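Local structure of metallo-beta-lactamase (Serratia marcescens, 5AXO) at the zinc ion site. The protein hydrolyses the beta-lactam ring of antibiotics such as the carbapenem meropenem, as a zinc-dependent subclass B3 metallo-beta-lactamase. Residues are numbered along the deposited sequence; one frame, centred on the assembly and turned at random.

The zinc ion site. Residues 72, 74, 76-77, 111, 113, 150, 174-175, 177. With ZN (zinc ion), chain B.
His72 and His74, two ligands of the Zn1 site, open the HXHXDH motif of the metallo-beta-lactamase superfamily, on the loop that leaves strand 65-69 and runs into the short helix 75-78; His150 comes from the loop after strand 140-146. His72 and His150 bind the zinc through NE2, whereas His74 turns round and offers ND1, 2.0 Å from ZN. The O of water 1 takes a fourth place in a near-tetrahedral shell, 1.8 Å from ZN; its angles to the histidine nitrogens are wider than those between the histidines.

The site illustrates how a second shell sets a metal site: each imidazole is held by an acceptor at its other nitrogen, almost in the ring plane. His72, with CG in the crowded position between backbone N and carbonyl carbon (chi1 75°), points ND1 at the syn lone pair of Asp174 OD1, 2.6 Å away. That oxygen also receives the backbone N of Ser175 from above the carboxylate plane. His74 NE2 meets the syn lone pair of Asp111 OD2 at 2.7 Å, while the anti lone pair of Asp111 OD1 accepts the backbone N of Gln113. His150, CG anti to its backbone N (chi1 180°), gives ND1 to a lone pair of the Thr177 carbonyl O at 2.9 Å; Ser175 CB lies over the centre of one face of its ring. The carboxylates may make their histidines stronger donors to zinc.

Asp76 OD1 stands 2.8 Å from the O of water 1. Asp76 and His77 are ligands of the neighbouring Zn2 site, so the water probably lies on the side facing that second metal. The site holds one zinc of the catalytic pair, which binds and polarises the water or hydroxide that attacks the beta-lactam; water 1 may mark that position.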
# COMPACT_ATOMS: atom_id res chain seq x y z
N HIS A 72 4.50 -2.12 -2.56
CA HIS A 72 5.63 -2.31 -3.44
C HIS A 72 6.87 -1.64 -2.89
O HIS A 72 6.87 -0.85 -1.94
CB HIS A 72 5.28 -1.76 -4.85
CG HIS A 72 5.27 -0.25 -4.94
ND1 HIS A 72 4.12 0.48 -4.77
CD2 HIS A 72 6.24 0.65 -5.22
CE1 HIS A 72 4.39 1.77 -4.92
NE2 HIS A 72 5.67 1.90 -5.20
N HIS A 74 9.44 0.58 -3.20
CA HIS A 74 10.15 1.87 -3.39
C HIS A 74 10.31 2.57 -2.04
O HIS A 74 9.54 2.29 -1.09
CB HIS A 74 9.37 2.78 -4.33
CG HIS A 74 9.35 2.30 -5.73
ND1 HIS A 74 8.34 2.65 -6.61
CD2 HIS A 74 10.23 1.54 -6.42
CE1 HIS A 74 8.63 2.13 -7.79
NE2 HIS A 74 9.77 1.46 -7.70
N ASP A 76 9.53 5.35 -0.73
CA ASP A 76 8.42 6.08 -0.13
C ASP A 76 7.39 5.19 0.61
O ASP A 76 6.84 5.65 1.59
CB ASP A 76 7.75 7.05 -1.14
CG ASP A 76 7.30 6.41 -2.42
OD1 ASP A 76 7.94 5.44 -2.94
OD2 ASP A 76 6.37 7.01 -2.95
N HIS A 77 7.20 3.95 0.17
CA HIS A 77 6.30 3.02 0.83
C HIS A 77 6.98 2.03 1.71
O HIS A 77 6.39 1.52 2.69
CB HIS A 77 5.47 2.31 -0.25
CG HIS A 77 4.84 3.25 -1.21
ND1 HIS A 77 3.70 3.98 -0.92
CD2 HIS A 77 5.28 3.69 -2.42
CE1 HIS A 77 3.46 4.82 -1.92
NE2 HIS A 77 4.40 4.66 -2.84
N ASP A 111 12.60 -2.31 -13.25
CA ASP A 111 11.77 -1.19 -12.81
C ASP A 111 11.86 -0.02 -13.79
O ASP A 111 12.93 0.48 -14.06
CB ASP A 111 12.23 -0.76 -11.42
CG ASP A 111 11.21 0.13 -10.71
OD1 ASP A 111 10.82 1.16 -11.27
OD2 ASP A 111 10.85 -0.19 -9.57
N GLN A 113 11.50 2.99 -13.32
CA GLN A 113 12.20 4.11 -12.73
C GLN A 113 13.70 3.84 -12.46
O GLN A 113 14.36 4.71 -11.94
CB GLN A 113 11.49 4.56 -11.45
CG GLN A 113 10.12 5.15 -11.71
CD GLN A 113 9.50 5.72 -10.46
OE1 GLN A 113 9.84 6.83 -10.03
NE2 GLN A 113 8.62 4.97 -9.82
N HIS A 150 3.71 -0.96 -11.89
CA HIS A 150 4.55 0.04 -11.29
C HIS A 150 5.83 -0.65 -10.71
O HIS A 150 6.92 -0.08 -10.77
CB HIS A 150 3.74 0.81 -10.21
CG HIS A 150 4.50 1.89 -9.49
ND1 HIS A 150 4.65 3.17 -9.98
CD2 HIS A 150 5.05 1.91 -8.25
CE1 HIS A 150 5.20 3.93 -9.05
NE2 HIS A 150 5.59 3.15 -8.06
N ASP A 174 -2.35 -0.63 -4.08
CA ASP A 174 -1.03 -0.34 -4.57
C ASP A 174 -1.11 0.70 -5.67
O ASP A 174 -2.16 0.94 -6.30
CB ASP A 174 -0.37 -1.61 -5.07
CG ASP A 174 1.14 -1.49 -5.31
OD1 ASP A 174 1.72 -0.54 -4.80
OD2 ASP A 174 1.65 -2.35 -6.06
N SER A 175 0.02 1.34 -5.90
CA SER A 175 0.15 2.27 -7.02
C SER A 175 0.06 1.56 -8.36
O SER A 175 0.72 0.54 -8.55
CB SER A 175 1.49 2.99 -6.90
OG SER A 175 1.60 3.68 -5.66
N THR A 177 0.72 3.38 -11.29
CA THR A 177 1.17 4.49 -12.11
C THR A 177 2.35 4.17 -12.99
O THR A 177 3.38 3.65 -12.56
CB THR A 177 1.55 5.65 -11.20
OG1 THR A 177 2.53 5.20 -10.26
CG2 THR A 177 0.33 6.17 -10.49
ZN ZN B . 6.51 3.45 -6.20
O HOH W 1 6.52 5.01 -5.26